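Local coordinates for protein D-alanyl transferase DltD (Enterococcus faecium TX0133A04, PDB 6PFX) that probably transfers D-alanine onto lipoteichoic acid during cell wall biogenesis in this Gram-positive bacterium, as a membrane-associated member of the DltD family, at residues Y127-S132 / A161-I166; K134-A139 / G169-P174; Y83-S88 / E123-D128. All coordinates share one frame; numbering follows the deposited sequence.

In the fold
All three contacts lie on the same side of the molecule. Contact 3 is nearest the centre of the chain: it is buried and sets helix 123-132 against helix 79-89 by way of polar groups and a methionine. Contact 1 uses the next turn of that same helix 123-132 and is buried too, but purely aliphatic and aromatic, reaching helix 157-167. Contact 2 joins the loops that leave these two helices; it is a surface contact of one valine and one leucine lying on backbone. Ile-162 and Ile-166 of contact 1 rest on Pro-172 of contact 2, while Arg-87 of contact 3 reaches Ser-132 and Trp-129 of contact 1.

Contact 1 (Y127-S132 / A161-I166); sequences YDWLFS and AILQTI
Leu-130 lays its CD2 methyl over the Trp-129 ring, with Ile-162 on its far side and Ile-166 CD1 beside it, at the centre of a buried helix-helix contact in the all-helical region that follows the third strand of the SGNH-type sheet. The segment axes stay 12.4 Å apart and cross at 49°, so long side chains must bridge the gap. Leu-130 does so with CG anti to its own carbonyl carbon and CD2 turned to Ile-162 CG2, 4.0 Å away. The same methyl lies 3.6 Å above the plane of the Trp-129 ring, offset toward the rim. Trp-129 has CG anti to the backbone N (chi1 158°), which swings the six-membered ring toward helix 157-167. There Leu-163 CD2 meets the ring at its edge, near the plane, 3.6 Å from Trp-129 CZ3. The indole NE1 is hydrogen-bonded to Asp-140 OD1, and Leu-143 and Leu-147 of helix 138-147 also pack on this ring. Leu-177 of helix 174-177 touches both Leu-130 and Ile-162. Packing is tightest where two side chains cross obliquely and their end methyls meet: Ile-166 CD1 is 3.4 Å from Leu-130 CD2, closer than usual van der Waals contact.

Contact 2 (K134-A139 / G169-P174); sequences KKVTPA and GKLPLP
Two loop segments pass each other here, closest in backbone at Val-136 and Leu-171, whose CA atoms are 5.9 Å apart, yet they form no ladder of hydrogen bonds. Gly-169 opens the second of them as a Schellman motif at the end of helix 157-167, with positive phi (92°) and two bonds back into the last turn; at these angles a CB would collide with the preceding carbonyl oxygen. From there the chain runs extended through Lys-170 and Leu-171 to Pro-172. Val-136 gives the largest single share of the contact. Its CG1 is anti to the backbone N and lies over the glycine, 4.1 Å from Gly-169 CA, while CG2 rests on the next peptide, 3.6 Å from Lys-170 O. The valine thus packs its two methyls on successive pieces of main chain. Leu-171 answers with CG anti to its backbone N (chi1 -167°) and a forked end that lies against the backbone of Lys-134 and Lys-135. One branch, CD1, touches Val-136 CG2 at 3.9 Å and also lies against Lys-135 CA at 4.0 Å. The other branch reaches back along the chain, putting Leu-171 CD2 3.4 Å from Lys-134 O. The CB atoms of Lys-134, Lys-135 and Lys-170 all point away from the opposite loop, so methyl groups resting on main chain, not the lysine side chains, make the joint. Beneath it, Val-136 and Pro-172 both rest on Ile-166 of helix 157-167. Thr-137 caps the start of helix 138-147 and Leu-173 holds the N-cap position of helix 174-177, so the contact ties together the entrances to two helices beside the end of a third.

Contact 3 (Y83-S88 / E123-D128); sequences YMMMRS and ELQTYD
Gln-125, in the first turn of helix 123-132, is the first residue of this segment to meet helix 79-89, and the largest part of the buried surface is its own. Helix 79-89 connects strands 68-71 and 97-101 of the parallel SGNH-type sheet, and helix 123-132 belongs to the helical region beyond strand 97-101. The CG of Gln-125 is anti to the carbonyl carbon and the rest of the chain is extended, so the side chain runs across the other helix beside Met-84 and Ser-88. The aliphatic part meets the serine hydroxyl, with Gln-125 CG 3.4 Å from Ser-88 OG. Further out, Gln-125 OE1 lies 3.6 Å from Met-84 CB, and NE2 is held by the carbonyl oxygens of Leu-24 and Gly-26. Although Gln-125 NE2 also comes within 3.4 Å of Ser-88 OG, the angle is too poor for a hydrogen bond. At the main chain of this residue, Met-84 CE sits 3.4 Å from Gln-125 O; the methionine is bent at chi2 and chi3, which folds its methyl over the backbone. Thr-126 follows, its CA 3.7 Å from the same Met-84 CE. One turn after Gln-125 comes Asp-128, whose OD2 approaches Ser-88 CB at 3.4 Å; its OD1 accepts from the indole of Trp-184. The segment axes are 8.9 Å apart and cross at 56°, with the small Ser-88 at the closest backbone approach, its CA 5.3 Å from that of Gln-125. Lys-30 NZ of helix 28-35 is hydrogen-bonded to Ser-88 OG, which also has Met-84 O and Met-85 O within hydrogen-bonding distance. The chemistry therefore implies a joint in which buried polar groups touch across the helices mainly through carbon, while Gln-125 NE2 and Asp-128 OD1 find their hydrogen-bond partners in other parts of the fold.

Contact 1 (Y127-S132 / A161-I166)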
loop_
_atom_site.group_PDB
_atom_site.type_symbol
_atom_site.label_atom_id
_atom_site.label_comp_id
_atom_site.label_asym_id
_atom_site.label_seq_id
_atom_site.Cartn_x
_atom_site.Cartn_y
_atom_site.Cartn_z
ATOM N N TYR A 127 -8.832 -0.788 18.579
ATOM C CA TYR A 127 -9.729 -0.157 19.537
ATOM C C TYR A 127 -10.219 1.189 19.014
ATOM O O TYR A 127 -11.384 1.555 19.216
ATOM C CB TYR A 127 -9.022 0.018 20.881
ATOM C CG TYR A 127 -8.665 -1.251 21.627
ATOM C CD1 TYR A 127 -8.970 -2.505 21.118
ATOM C CD2 TYR A 127 -8.025 -1.182 22.861
ATOM C CE1 TYR A 127 -8.644 -3.645 21.805
ATOM C CE2 TYR A 127 -7.708 -2.326 23.561
ATOM C CZ TYR A 127 -8.011 -3.551 23.020
ATOM O OH TYR A 127 -7.686 -4.699 23.692
ATOM N N ASP A 128 -9.345 1.936 18.331
ATOM C CA ASP A 128 -9.783 3.163 17.680
ATOM C C ASP A 128 -11.030 2.903 16.839
ATOM O O ASP A 128 -12.009 3.656 16.891
ATOM C CB ASP A 128 -8.692 3.700 16.748
ATOM C CG ASP A 128 -7.574 4.447 17.470
ATOM O OD1 ASP A 128 -7.731 4.834 18.645
ATOM O OD2 ASP A 128 -6.522 4.646 16.825
ATOM N N TRP A 129 -10.984 1.845 16.027
ATOM C CA TRP A 129 -12.107 1.499 15.163
ATOM C C TRP A 129 -13.343 1.180 15.986
ATOM O O TRP A 129 -14.420 1.734 15.748
ATOM C CB TRP A 129 -11.695 0.307 14.303
ATOM C CG TRP A 129 -12.816 -0.496 13.746
ATOM C CD1 TRP A 129 -13.832 -0.053 12.942
ATOM C CD2 TRP A 129 -13.019 -1.907 13.912
ATOM N NE1 TRP A 129 -14.659 -1.105 12.613
ATOM C CE2 TRP A 129 -14.183 -2.249 13.198
ATOM C CE3 TRP A 129 -12.335 -2.911 14.603
ATOM C CZ2 TRP A 129 -14.677 -3.556 13.154
ATOM C CZ3 TRP A 129 -12.830 -4.208 14.558
ATOM C CH2 TRP A 129 -13.987 -4.516 13.838
ATOM N N LEU A 130 -13.196 0.317 16.991
ATOM C CA LEU A 130 -14.349 -0.095 17.783
ATOM C C LEU A 130 -15.026 1.097 18.447
ATOM O O LEU A 130 -16.259 1.181 18.471
ATOM C CB LEU A 130 -13.928 -1.113 18.839
ATOM C CG LEU A 130 -13.461 -2.468 18.315
ATOM C CD1 LEU A 130 -12.949 -3.351 19.446
ATOM C CD2 LEU A 130 -14.566 -3.193 17.579
ATOM N N PHE A 131 -14.245 2.010 19.030
ATOM C CA PHE A 131 -14.824 3.177 19.692
ATOM C C PHE A 131 -15.345 4.203 18.697
ATOM O O PHE A 131 -16.130 5.073 19.093
ATOM C CB PHE A 131 -13.807 3.798 20.661
ATOM C CG PHE A 131 -13.598 2.986 21.917
ATOM C CD1 PHE A 131 -14.515 3.033 22.959
ATOM C CD2 PHE A 131 -12.491 2.175 22.059
ATOM C CE1 PHE A 131 -14.327 2.273 24.111
ATOM C CE2 PHE A 131 -12.304 1.419 23.209
ATOM C CZ PHE A 131 -13.218 1.474 24.232
ATOM N N SER A 132 -14.957 4.093 17.422
ATOM C CA SER A 132 -15.421 4.997 16.378
ATOM C C SER A 132 -16.763 4.577 15.799
ATOM O O SER A 132 -17.473 5.421 15.239
ATOM C CB SER A 132 -14.412 5.027 15.216
ATOM O OG SER A 132 -14.591 3.937 14.312
ATOM N N ALA A 161 -15.072 -11.397 22.068
ATOM C CA ALA A 161 -16.520 -11.400 22.250
ATOM C C ALA A 161 -17.152 -10.187 21.585
ATOM O O ALA A 161 -18.250 -10.275 21.023
ATOM C CB ALA A 161 -16.861 -11.440 23.737
ATOM N N ILE A 162 -16.469 -9.046 21.633
ATOM C CA ILE A 162 -16.963 -7.861 20.943
ATOM C C ILE A 162 -16.988 -8.099 19.439
ATOM O O ILE A 162 -17.969 -7.772 18.761
ATOM C CB ILE A 162 -16.136 -6.626 21.353
ATOM C CG1 ILE A 162 -16.500 -6.205 22.783
ATOM C CG2 ILE A 162 -16.350 -5.512 20.353
ATOM C CD1 ILE A 162 -15.455 -5.330 23.426
ATOM N N LEU A 163 -15.935 -8.714 18.898
ATOM C CA LEU A 163 -15.919 -8.965 17.462
ATOM C C LEU A 163 -17.014 -9.945 17.058
ATOM O O LEU A 163 -17.595 -9.817 15.977
ATOM C CB LEU A 163 -14.563 -9.499 17.017
ATOM C CG LEU A 163 -13.382 -8.550 17.149
ATOM C CD1 LEU A 163 -12.092 -9.261 16.739
ATOM C CD2 LEU A 163 -13.586 -7.270 16.336
ATOM N N GLN A 164 -17.302 -10.945 17.899
ATOM C CA GLN A 164 -18.413 -11.850 17.606
ATOM C C GLN A 164 -19.749 -11.104 17.527
ATOM O O GLN A 164 -20.602 -11.422 16.690
ATOM C CB GLN A 164 -18.474 -12.966 18.651
ATOM C CG GLN A 164 -17.308 -13.956 18.603
ATOM C CD GLN A 164 -17.336 -14.855 17.379
ATOM O OE1 GLN A 164 -18.195 -14.718 16.504
ATOM N NE2 GLN A 164 -16.387 -15.783 17.308
ATOM N N THR A 165 -19.957 -10.115 18.397
ATOM C CA THR A 165 -21.170 -9.299 18.337
ATOM C C THR A 165 -21.272 -8.563 17.005
ATOM O O THR A 165 -22.330 -8.558 16.363
ATOM C CB THR A 165 -21.150 -8.319 19.511
ATOM O OG1 THR A 165 -21.167 -9.055 20.744
ATOM C CG2 THR A 165 -22.331 -7.382 19.474
ATOM N N ILE A 166 -20.175 -7.933 16.578
ATOM C CA ILE A 166 -20.156 -7.194 15.319
ATOM C C ILE A 166 -20.346 -8.128 14.133
ATOM O O ILE A 166 -21.054 -7.803 13.172
ATOM C CB ILE A 166 -18.849 -6.378 15.208
ATOM C CG1 ILE A 166 -18.824 -5.327 16.312
ATOM C CG2 ILE A 166 -18.731 -5.811 13.807
ATOM C CD1 ILE A 166 -17.479 -4.654 16.507
#

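Contact 2 (K134-A139 / G169-P174)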
loop_
_atom_site.group_PDB
_atom_site.type_symbol
_atom_site.label_atom_id
_atom_site.label_comp_id
_atom_site.label_asym_id
_atom_site.label_seq_id
_atom_site.Cartn_x
_atom_site.Cartn_y
_atom_site.Cartn_z
ATOM N N LYS A 134 -20.430 3.920 15.068
ATOM C CA LYS A 134 -21.757 4.330 15.500
ATOM C C LYS A 134 -22.841 3.406 14.974
ATOM O O LYS A 134 -23.930 3.358 15.554
ATOM C CB LYS A 134 -22.057 5.762 15.037
ATOM C CG LYS A 134 -21.072 6.808 15.541
ATOM C CD LYS A 134 -21.114 6.969 17.063
ATOM C CE LYS A 134 -22.387 7.676 17.553
ATOM N NZ LYS A 134 -22.528 7.597 19.041
ATOM N N LYS A 135 -22.563 2.674 13.900
ATOM C CA LYS A 135 -23.445 1.635 13.402
ATOM C C LYS A 135 -22.556 0.577 12.766
ATOM O O LYS A 135 -21.389 0.827 12.456
ATOM C CB LYS A 135 -24.431 2.173 12.368
ATOM C CG LYS A 135 -23.781 2.603 11.071
ATOM C CD LYS A 135 -24.797 3.215 10.114
ATOM C CE LYS A 135 -24.159 3.552 8.774
ATOM N NZ LYS A 135 -22.958 4.426 8.927
ATOM N N VAL A 136 -23.121 -0.601 12.558
ATOM C CA VAL A 136 -22.390 -1.722 11.979
ATOM C C VAL A 136 -22.692 -1.747 10.488
ATOM O O VAL A 136 -23.837 -1.954 10.077
ATOM C CB VAL A 136 -22.755 -3.043 12.667
ATOM C CG1 VAL A 136 -21.966 -4.192 12.070
ATOM C CG2 VAL A 136 -22.484 -2.937 14.172
ATOM N N THR A 137 -21.675 -1.508 9.681
ATOM C CA THR A 137 -21.786 -1.601 8.238
ATOM C C THR A 137 -21.251 -2.938 7.769
ATOM O O THR A 137 -20.579 -3.657 8.513
ATOM C CB THR A 137 -20.986 -0.479 7.567
ATOM O OG1 THR A 137 -19.579 -0.664 7.795
ATOM C CG2 THR A 137 -21.404 0.878 8.085
ATOM N N PRO A 138 -21.523 -3.310 6.521
ATOM C CA PRO A 138 -20.929 -4.555 6.010
ATOM C C PRO A 138 -19.414 -4.566 6.109
ATOM O O PRO A 138 -18.828 -5.627 6.370
ATOM C CB PRO A 138 -21.450 -4.624 4.568
ATOM C CG PRO A 138 -22.765 -3.847 4.624
ATOM C CD PRO A 138 -22.459 -2.699 5.557
ATOM N N ALA A 139 -18.760 -3.409 5.945
ATOM C CA ALA A 139 -17.312 -3.344 6.127
ATOM C C ALA A 139 -16.921 -3.784 7.534
ATOM O O ALA A 139 -15.971 -4.560 7.711
ATOM C CB ALA A 139 -16.800 -1.932 5.853
ATOM N N GLY A 169 -23.718 -8.637 13.233
ATOM C CA GLY A 169 -24.401 -7.455 12.758
ATOM C C GLY A 169 -24.897 -6.522 13.833
ATOM O O GLY A 169 -25.653 -5.595 13.524
ATOM N N LYS A 170 -24.479 -6.717 15.075
ATOM C CA LYS A 170 -25.008 -5.959 16.195
ATOM C C LYS A 170 -23.954 -5.013 16.745
ATOM O O LYS A 170 -22.763 -5.335 16.783
ATOM C CB LYS A 170 -25.517 -6.903 17.283
ATOM C CG LYS A 170 -26.722 -7.712 16.828
ATOM C CD LYS A 170 -27.293 -8.572 17.946
ATOM C CE LYS A 170 -28.555 -9.299 17.486
ATOM N NZ LYS A 170 -29.132 -10.181 18.540
ATOM N N LEU A 171 -24.394 -3.849 17.138
ATOM C CA LEU A 171 -23.480 -2.867 17.691
ATOM C C LEU A 171 -23.151 -3.236 19.130
ATOM O O LEU A 171 -24.063 -3.476 19.927
ATOM C CB LEU A 171 -24.130 -1.495 17.630
ATOM C CG LEU A 171 -23.224 -0.299 17.887
ATOM C CD1 LEU A 171 -22.167 -0.118 16.816
ATOM C CD2 LEU A 171 -24.110 0.934 17.998
ATOM N N PRO A 172 -21.870 -3.320 19.492
ATOM C CA PRO A 172 -21.525 -3.620 20.887
ATOM C C PRO A 172 -22.084 -2.566 21.834
ATOM O O PRO A 172 -22.107 -1.373 21.529
ATOM C CB PRO A 172 -19.991 -3.605 20.882
ATOM C CG PRO A 172 -19.621 -3.923 19.462
ATOM C CD PRO A 172 -20.674 -3.246 18.628
ATOM N N LEU A 173 -22.523 -3.008 23.004
ATOM C CA LEU A 173 -23.011 -2.059 23.992
ATOM C C LEU A 173 -21.872 -1.178 24.509
ATOM O O LEU A 173 -20.721 -1.615 24.597
ATOM C CB LEU A 173 -23.626 -2.802 25.170
ATOM C CG LEU A 173 -24.938 -3.538 24.912
ATOM C CD1 LEU A 173 -25.329 -4.387 26.114
ATOM C CD2 LEU A 173 -26.032 -2.525 24.592
ATOM N N PRO A 174 -22.173 0.068 24.879
ATOM C CA PRO A 174 -21.125 0.902 25.491
ATOM C C PRO A 174 -20.490 0.246 26.700
ATOM O O PRO A 174 -19.276 0.370 26.910
ATOM C CB PRO A 174 -21.871 2.196 25.855
ATOM C CG PRO A 174 -23.030 2.230 24.909
ATOM C CD PRO A 174 -23.432 0.808 24.673
#

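Contact 3 (Y83-S88 / E123-D128)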
loop_
_atom_site.group_PDB
_atom_site.type_symbol
_atom_site.label_atom_id
_atom_site.label_comp_id
_atom_site.label_asym_id
_atom_site.label_seq_id
_atom_site.Cartn_x
_atom_site.Cartn_y
_atom_site.Cartn_z
ATOM N N TYR A 83 -5.813 -0.477 5.805
ATOM C CA TYR A 83 -7.132 -0.056 6.259
ATOM C C TYR A 83 -7.101 0.403 7.713
ATOM O O TYR A 83 -7.728 1.406 8.065
ATOM C CB TYR A 83 -8.156 -1.187 6.133
ATOM C CG TYR A 83 -9.518 -0.812 6.695
ATOM C CD1 TYR A 83 -10.392 -0.043 5.953
ATOM C CD2 TYR A 83 -9.926 -1.221 7.962
ATOM C CE1 TYR A 83 -11.647 0.314 6.448
ATOM C CE2 TYR A 83 -11.175 -0.864 8.466
ATOM C CZ TYR A 83 -12.035 -0.102 7.698
ATOM O OH TYR A 83 -13.282 0.266 8.176
ATOM N N MET A 84 -6.410 -0.345 8.583
ATOM C CA MET A 84 -6.369 0.023 9.994
ATOM C C MET A 84 -5.662 1.357 10.185
ATOM O O MET A 84 -6.034 2.148 11.058
ATOM C CB MET A 84 -5.650 -1.044 10.818
ATOM C CG MET A 84 -6.275 -2.407 10.774
ATOM S SD MET A 84 -8.003 -2.365 11.227
ATOM C CE MET A 84 -7.930 -1.416 12.745
ATOM N N MET A 85 -4.626 1.615 9.388
ATOM C CA MET A 85 -3.987 2.924 9.430
ATOM C C MET A 85 -4.970 4.014 9.026
ATOM O O MET A 85 -5.097 5.037 9.708
ATOM C CB MET A 85 -2.771 2.946 8.507
ATOM C CG MET A 85 -1.701 1.959 8.884
ATOM S SD MET A 85 -0.277 2.064 7.783
ATOM C CE MET A 85 0.317 0.373 7.904
ATOM N N MET A 86 -5.681 3.806 7.913
ATOM C CA MET A 86 -6.590 4.828 7.411
ATOM C C MET A 86 -7.709 5.103 8.403
ATOM O O MET A 86 -8.031 6.263 8.690
ATOM C CB MET A 86 -7.213 4.359 6.101
ATOM C CG MET A 86 -6.258 4.273 4.951
ATOM S SD MET A 86 -7.150 3.665 3.504
ATOM C CE MET A 86 -5.774 3.523 2.384
ATOM N N ARG A 87 -8.340 4.032 8.904
ATOM C CA ARG A 87 -9.475 4.160 9.812
ATOM C C ARG A 87 -9.066 4.847 11.107
ATOM O O ARG A 87 -9.821 5.660 11.653
ATOM C CB ARG A 87 -10.055 2.768 10.097
ATOM C CG ARG A 87 -11.288 2.749 11.002
ATOM C CD ARG A 87 -12.520 3.178 10.222
ATOM N NE ARG A 87 -13.726 3.270 11.044
ATOM C CZ ARG A 87 -14.798 2.481 10.946
ATOM N NH1 ARG A 87 -14.860 1.495 10.050
ATOM N NH2 ARG A 87 -15.830 2.698 11.758
ATOM N N SER A 88 -7.885 4.519 11.630
ATOM C CA SER A 88 -7.443 5.105 12.889
ATOM C C SER A 88 -7.035 6.562 12.721
ATOM O O SER A 88 -7.008 7.308 13.705
ATOM C CB SER A 88 -6.282 4.298 13.475
ATOM O OG SER A 88 -5.124 4.356 12.654
ATOM N N GLU A 123 -3.325 -3.083 18.520
ATOM C CA GLU A 123 -4.471 -2.995 19.414
ATOM C C GLU A 123 -5.009 -1.571 19.457
ATOM O O GLU A 123 -6.225 -1.358 19.527
ATOM C CB GLU A 123 -4.089 -3.438 20.826
ATOM C CG GLU A 123 -3.982 -4.940 21.009
ATOM C CD GLU A 123 -3.535 -5.315 22.412
ATOM O OE1 GLU A 123 -2.561 -4.710 22.911
ATOM O OE2 GLU A 123 -4.166 -6.203 23.021
ATOM N N LEU A 124 -4.110 -0.579 19.437
ATOM C CA LEU A 124 -4.525 0.822 19.490
ATOM C C LEU A 124 -5.464 1.148 18.336
ATOM O O LEU A 124 -6.536 1.730 18.533
ATOM C CB LEU A 124 -3.295 1.740 19.458
ATOM C CG LEU A 124 -3.548 3.248 19.327
ATOM C CD1 LEU A 124 -4.411 3.826 20.449
ATOM C CD2 LEU A 124 -2.221 4.026 19.238
ATOM N N GLN A 125 -5.076 0.766 17.119
ATOM C CA GLN A 125 -5.882 1.096 15.951
ATOM C C GLN A 125 -7.146 0.259 15.894
ATOM O O GLN A 125 -8.181 0.742 15.416
ATOM C CB GLN A 125 -5.039 0.898 14.693
ATOM C CG GLN A 125 -3.908 1.905 14.599
ATOM C CD GLN A 125 -3.021 1.687 13.403
ATOM O OE1 GLN A 125 -3.065 0.641 12.754
ATOM N NE2 GLN A 125 -2.206 2.684 13.099
ATOM N N THR A 126 -7.084 -0.991 16.363
ATOM C CA THR A 126 -8.280 -1.822 16.440
ATOM C C THR A 126 -9.292 -1.207 17.396
ATOM O O THR A 126 -10.477 -1.073 17.064
ATOM C CB THR A 126 -7.901 -3.239 16.877
ATOM O OG1 THR A 126 -6.946 -3.797 15.965
ATOM C CG2 THR A 126 -9.128 -4.133 16.915
ATOM N N TYR A 127 -8.832 -0.788 18.579
ATOM C CA TYR A 127 -9.729 -0.157 19.537
ATOM C C TYR A 127 -10.219 1.189 19.014
ATOM O O TYR A 127 -11.384 1.555 19.216
ATOM C CB TYR A 127 -9.022 0.018 20.881
ATOM C CG TYR A 127 -8.665 -1.251 21.627
ATOM C CD1 TYR A 127 -8.970 -2.505 21.118
ATOM C CD2 TYR A 127 -8.025 -1.182 22.861
ATOM C CE1 TYR A 127 -8.644 -3.645 21.805
ATOM C CE2 TYR A 127 -7.708 -2.326 23.561
ATOM C CZ TYR A 127 -8.011 -3.551 23.020
ATOM O OH TYR A 127 -7.686 -4.699 23.692
ATOM N N ASP A 128 -9.345 1.936 18.331
ATOM C CA ASP A 128 -9.783 3.163 17.680
ATOM C C ASP A 128 -11.030 2.903 16.839
ATOM O O ASP A 128 -12.009 3.656 16.891
ATOM C CB ASP A 128 -8.692 3.700 16.748
ATOM C CG ASP A 128 -7.574 4.447 17.470
ATOM O OD1 ASP A 128 -7.731 4.834 18.645
ATOM O OD2 ASP A 128 -6.522 4.646 16.825
#